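Local coordinates for protein 2-c-methyl-d-erythritol 4-phosphate cytidylyltransferase (Streptococcus pneumoniae, PDB 2VSH) that transfers the cytidylyl group of CTP to D-ribitol 5-phosphate, making the activated ribitol used in teichoic acid precursors, at residues Lys23-Leu28 against Ser60-Leu65; Ala5-Gly10 against Pro32-Thr37. One frame throughout, in Å; residues are numbered along the deposited sequence.

Contact 1: Lys23-Leu28 against Ser60-Leu65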
loop_
_atom_site.group_PDB
_atom_site.type_symbol
_atom_site.label_atom_id
_atom_site.label_comp_id
_atom_site.label_asym_id
_atom_site.label_seq_id
_atom_site.Cartn_x
_atom_site.Cartn_y
_atom_site.Cartn_z
ATOM N N LYS A 23 -17.580 0.609 -7.340
ATOM C CA LYS A 23 -17.441 2.045 -7.064
ATOM C C LYS A 23 -17.455 2.972 -8.278
ATOM O O LYS A 23 -17.795 4.134 -8.150
ATOM C CB LYS A 23 -16.292 2.347 -6.100
ATOM C CG LYS A 23 -16.770 2.308 -4.646
ATOM C CD LYS A 23 -15.731 1.746 -3.738
ATOM C CE LYS A 23 -16.367 1.115 -2.509
ATOM N NZ LYS A 23 -16.778 2.220 -1.624
ATOM N N GLN A 24 -17.141 2.449 -9.459
ATOM C CA GLN A 24 -17.103 3.279 -10.671
ATOM C C GLN A 24 -18.460 3.896 -11.041
ATOM O O GLN A 24 -18.500 4.912 -11.734
ATOM C CB GLN A 24 -16.539 2.506 -11.853
ATOM C CG GLN A 24 -17.445 1.415 -12.366
ATOM C CD GLN A 24 -17.062 0.067 -11.826
ATOM O OE1 GLN A 24 -16.350 -0.051 -10.799
ATOM N NE2 GLN A 24 -17.533 -0.979 -12.507
ATOM N N PHE A 25 -19.556 3.300 -10.567
ATOM C CA PHE A 25 -20.896 3.828 -10.850
ATOM C C PHE A 25 -21.388 4.807 -9.791
ATOM O O PHE A 25 -22.458 5.388 -9.910
ATOM C CB PHE A 25 -21.907 2.708 -11.107
ATOM C CG PHE A 25 -21.566 1.864 -12.307
ATOM C CD1 PHE A 25 -21.371 2.452 -13.553
ATOM C CD2 PHE A 25 -21.446 0.482 -12.195
ATOM C CE1 PHE A 25 -21.038 1.681 -14.674
ATOM C CE2 PHE A 25 -21.120 -0.295 -13.302
ATOM C CZ PHE A 25 -20.916 0.305 -14.543
ATOM N N LEU A 26 -20.576 4.986 -8.765
ATOM C CA LEU A 26 -20.840 5.946 -7.713
ATOM C C LEU A 26 -20.443 7.360 -8.123
ATOM O O LEU A 26 -19.472 7.556 -8.850
ATOM C CB LEU A 26 -20.076 5.527 -6.454
ATOM C CG LEU A 26 -20.937 5.066 -5.283
ATOM C CD1 LEU A 26 -22.201 4.351 -5.720
ATOM C CD2 LEU A 26 -20.110 4.206 -4.316
ATOM N N GLU A 27 -21.190 8.340 -7.617
ATOM C CA GLU A 27 -20.925 9.747 -7.906
ATOM C C GLU A 27 -19.706 10.254 -7.147
ATOM O O GLU A 27 -19.558 10.019 -5.944
ATOM C CB GLU A 27 -22.158 10.599 -7.577
ATOM C CG GLU A 27 -21.917 12.107 -7.587
ATOM C CD GLU A 27 -23.184 12.909 -7.348
ATOM O OE1 GLU A 27 -23.819 13.295 -8.353
ATOM O OE2 GLU A 27 -23.545 13.144 -6.160
ATOM N N LEU A 28 -18.831 10.942 -7.871
ATOM C CA LEU A 28 -17.795 11.759 -7.265
ATOM C C LEU A 28 -18.064 13.195 -7.703
ATOM O O LEU A 28 -18.057 13.497 -8.903
ATOM C CB LEU A 28 -16.412 11.293 -7.725
ATOM C CG LEU A 28 -15.179 11.958 -7.114
ATOM C CD1 LEU A 28 -15.134 11.809 -5.594
ATOM C CD2 LEU A 28 -13.923 11.407 -7.768
ATOM N N SER A 60 -25.891 -1.576 -20.608
ATOM C CA SER A 60 -26.857 -0.536 -20.986
ATOM C C SER A 60 -26.843 0.631 -19.987
ATOM O O SER A 60 -27.072 1.780 -20.368
ATOM C CB SER A 60 -28.266 -1.089 -21.189
ATOM O OG SER A 60 -28.874 -1.438 -19.969
ATOM N N HIS A 61 -26.553 0.337 -18.725
ATOM C CA HIS A 61 -26.418 1.384 -17.719
ATOM C C HIS A 61 -25.237 2.297 -18.061
ATOM O O HIS A 61 -25.378 3.520 -18.077
ATOM C CB HIS A 61 -26.272 0.801 -16.313
ATOM C CG HIS A 61 -26.031 1.838 -15.267
ATOM N ND1 HIS A 61 -27.030 2.648 -14.779
ATOM C CD2 HIS A 61 -24.893 2.228 -14.647
ATOM C CE1 HIS A 61 -26.523 3.482 -13.888
ATOM N NE2 HIS A 61 -25.225 3.249 -13.790
ATOM N N ALA A 62 -24.082 1.703 -18.342
ATOM C CA ALA A 62 -22.925 2.458 -18.819
ATOM C C ALA A 62 -23.246 3.311 -20.059
ATOM O O ALA A 62 -22.759 4.425 -20.169
ATOM C CB ALA A 62 -21.740 1.528 -19.091
ATOM N N GLU A 63 -24.050 2.776 -20.981
ATOM C CA GLU A 63 -24.485 3.521 -22.172
ATOM C C GLU A 63 -25.401 4.702 -21.818
ATOM O O GLU A 63 -25.283 5.774 -22.416
ATOM C CB GLU A 63 -25.138 2.587 -23.209
ATOM C CG GLU A 63 -24.155 1.552 -23.758
ATOM C CD GLU A 63 -24.755 0.567 -24.748
ATOM O OE1 GLU A 63 -25.911 0.118 -24.560
ATOM O OE2 GLU A 63 -24.040 0.228 -25.725
ATOM N N ASP A 64 -26.295 4.514 -20.843
ATOM C CA ASP A 64 -27.108 5.614 -20.323
ATOM C C ASP A 64 -26.222 6.750 -19.783
ATOM O O ASP A 64 -26.466 7.926 -20.066
ATOM C CB ASP A 64 -28.066 5.138 -19.206
ATOM C CG ASP A 64 -29.197 4.251 -19.718
ATOM O OD1 ASP A 64 -29.339 4.106 -20.947
ATOM O OD2 ASP A 64 -29.958 3.699 -18.877
ATOM N N LEU A 65 -25.203 6.389 -19.008
ATOM C CA LEU A 65 -24.283 7.364 -18.405
ATOM C C LEU A 65 -23.551 8.212 -19.459
ATOM O O LEU A 65 -23.418 9.432 -19.307
ATOM C CB LEU A 65 -23.275 6.646 -17.513
ATOM C CG LEU A 65 -23.447 6.544 -15.990
ATOM C CD1 LEU A 65 -24.878 6.748 -15.451
ATOM C CD2 LEU A 65 -22.829 5.254 -15.479
HETATM O O HOH W 1 -24.016 5.235 -12.051
#
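An edge-to-face aromatic pair, F25 with H61, ties the 3-10 turn 23-25 to helix 59-69 in this GT-A-type nucleotidyltransferase fold. The imidazole of H61 points its edge at the face of the F25 phenyl ring: the planes stand at 85° and the centroids lie 5.1 Å apart. The touching edge is the CD2 side of the imidazole, with H61 CD2 3.7 Å from F25 CD1, set toward the rim of the phenyl ring and not over its middle. On the other face of that ring sits F25's own neighbour, Q24, whose CG lies over the ring centre, so the ring has Q24 CG on one face and the H61 edge on the other. With CG anti to the backbone N (chi1 176°), the H61 imidazole is carried out to the F25 ring. One helical turn on, L65 comes in obliquely and puts CD2 3.7 Å from F25 CD1, while the methyl of A62 makes a looser apolar contact with the ring. W58 adds a further aromatic, stacked on F25 and edge-to-face with H61. Polar contact runs through a single water lying in the imidazole plane: it donates to F25 O at 2.7 Å and is hydrogen-bonded to H61 NE2 at 2.9 Å.

Contact 2: Ala5-Gly10 against Pro32-Thr37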
loop_
_atom_site.group_PDB
_atom_site.type_symbol
_atom_site.label_atom_id
_atom_site.label_comp_id
_atom_site.label_asym_id
_atom_site.label_seq_id
_atom_site.Cartn_x
_atom_site.Cartn_y
_atom_site.Cartn_z
ATOM N N ALA A 5 -7.973 3.767 -25.970
ATOM C CA ALA A 5 -8.039 3.635 -24.525
ATOM C C ALA A 5 -8.875 2.400 -24.228
ATOM O O ALA A 5 -9.905 2.164 -24.887
ATOM C CB ALA A 5 -8.643 4.872 -23.866
ATOM N N GLY A 6 -8.406 1.611 -23.256
ATOM C CA GLY A 6 -9.105 0.413 -22.768
ATOM C C GLY A 6 -9.446 0.579 -21.298
ATOM O O GLY A 6 -8.619 0.311 -20.419
ATOM N N ILE A 7 -10.681 0.995 -21.025
ATOM C CA ILE A 7 -11.116 1.289 -19.656
ATOM C C ILE A 7 -11.735 0.043 -19.000
ATOM O O ILE A 7 -12.768 -0.486 -19.471
ATOM C CB ILE A 7 -12.085 2.514 -19.623
ATOM C CG1 ILE A 7 -11.469 3.729 -20.353
ATOM C CG2 ILE A 7 -12.513 2.852 -18.193
ATOM C CD1 ILE A 7 -10.107 4.224 -19.811
ATOM N N LEU A 8 -11.094 -0.415 -17.920
ATOM C CA LEU A 8 -11.470 -1.635 -17.222
ATOM C C LEU A 8 -12.446 -1.307 -16.129
ATOM O O LEU A 8 -12.080 -0.753 -15.083
ATOM C CB LEU A 8 -10.231 -2.349 -16.673
ATOM C CG LEU A 8 -9.303 -2.839 -17.790
ATOM C CD1 LEU A 8 -7.879 -2.928 -17.314
ATOM C CD2 LEU A 8 -9.790 -4.183 -18.325
ATOM N N ALA A 9 -13.702 -1.642 -16.397
ATOM C CA ALA A 9 -14.826 -1.212 -15.567
ATOM C C ALA A 9 -15.741 -2.394 -15.257
ATOM O O ALA A 9 -16.950 -2.230 -15.061
ATOM C CB ALA A 9 -15.582 -0.106 -16.280
ATOM N N GLY A 10 -15.156 -3.588 -15.199
ATOM C CA GLY A 10 -15.897 -4.803 -14.845
ATOM C C GLY A 10 -15.633 -5.271 -13.421
ATOM O O GLY A 10 -15.759 -4.500 -12.452
ATOM N N PRO A 32 -20.533 10.267 -12.088
ATOM C CA PRO A 32 -20.014 8.949 -11.706
ATOM C C PRO A 32 -18.516 8.861 -11.912
ATOM O O PRO A 32 -17.978 9.435 -12.875
ATOM C CB PRO A 32 -20.710 7.974 -12.674
ATOM C CG PRO A 32 -21.914 8.697 -13.169
ATOM C CD PRO A 32 -21.547 10.169 -13.153
ATOM N N ILE A 33 -17.847 8.129 -11.029
ATOM C CA ILE A 33 -16.402 7.933 -11.144
ATOM C C ILE A 33 -15.997 7.517 -12.556
ATOM O O ILE A 33 -15.024 8.060 -13.120
ATOM C CB ILE A 33 -15.868 6.935 -10.061
ATOM C CG1 ILE A 33 -15.989 7.576 -8.669
ATOM C CG2 ILE A 33 -14.394 6.564 -10.347
ATOM C CD1 ILE A 33 -15.916 6.600 -7.473
ATOM N N LEU A 34 -16.740 6.572 -13.141
ATOM C CA LEU A 34 -16.445 6.095 -14.491
ATOM C C LEU A 34 -16.388 7.235 -15.506
ATOM O O LEU A 34 -15.542 7.241 -16.407
ATOM C CB LEU A 34 -17.489 5.059 -14.950
ATOM C CG LEU A 34 -17.363 4.561 -16.395
ATOM C CD1 LEU A 34 -16.021 3.834 -16.671
ATOM C CD2 LEU A 34 -18.555 3.688 -16.785
ATOM N N ILE A 35 -17.302 8.186 -15.352
ATOM C CA ILE A 35 -17.393 9.340 -16.257
ATOM C C ILE A 35 -16.164 10.254 -16.141
ATOM O O ILE A 35 -15.614 10.678 -17.166
ATOM C CB ILE A 35 -18.706 10.112 -16.049
ATOM C CG1 ILE A 35 -19.908 9.264 -16.512
ATOM C CG2 ILE A 35 -18.662 11.487 -16.747
ATOM C CD1 ILE A 35 -19.861 8.803 -18.010
ATOM N N HIS A 36 -15.753 10.540 -14.903
ATOM C CA HIS A 36 -14.537 11.311 -14.633
ATOM C C HIS A 36 -13.357 10.701 -15.376
ATOM O O HIS A 36 -12.543 11.415 -15.982
ATOM C CB HIS A 36 -14.193 11.290 -13.144
ATOM C CG HIS A 36 -15.065 12.152 -12.297
ATOM N ND1 HIS A 36 -14.854 13.504 -12.152
ATOM C CD2 HIS A 36 -16.137 11.852 -11.527
ATOM C CE1 HIS A 36 -15.772 14.007 -11.347
ATOM N NE2 HIS A 36 -16.560 13.025 -10.951
ATOM N N THR A 37 -13.262 9.373 -15.306
ATOM C CA THR A 37 -12.138 8.633 -15.877
ATOM C C THR A 37 -12.164 8.690 -17.413
ATOM O O THR A 37 -11.140 8.958 -18.056
ATOM C CB THR A 37 -12.153 7.147 -15.396
ATOM O OG1 THR A 37 -12.086 7.103 -13.963
ATOM C CG2 THR A 37 -10.964 6.381 -15.970
#
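I7, A9 and L34 meet through methyl groups alone, and these apolar touches carry the join between strand 5-9 and helix 33-37. One branch of L34 does most of the work. Its CD1 lies 3.9 Å from I7 CG2 and 4.0 Å from A9 CB, spanning two residues that face the helix from the same side of the strand. L34 leaves its helix pointing past the strand, but with CG anti to the backbone N (chi1 175°) the chain swings its end inward. On I7 the touching branch is CG2, and this methyl also has T37 CG2 4.4 Å away, a turn further along the helix. V52 of the adjoining strand 50-54 packs against both I7 and A9, widening the apolar layer.

Polar bonds lead out of the contact. T37 is buried, yet its OG1 is satisfied by S114 O, and H36 NE2 bonds to L28 O. At the helix start P32 occupies the N-cap position, and its carbonyl receives H36 N at 3.2 Å.

Strand and helix run nearly antiparallel, at 166°, with axes 10.5 Å apart at closest. Such helix-on-sheet layering is what the alpha/beta GT-A fold is built from, and here it backs L8, A9 and G10, which probably form part of the CTP site.

In the fold
The two contacts interleave along the chain: 5-10, then 23-28, then 32-37, then 60-65. Their centres lie 9 Å apart on the same side of the molecule, contact 2 deeper and contact 1 nearer the surface. Helix 33-42 is common ground: its I35, and P32 just before it, touch L65 of helix 59-69, while L34 also meets Q24 and F25. A backbone bond helps bring segments 23-28 and 32-37 together, with I33 N 2.8 Å from L26 O. The result is that helix 33-42 packs between strand 3-9, an inner strand of the mixed sheet, and the contact 1 residues F25 and L65, beside the residues that probably bind CTP.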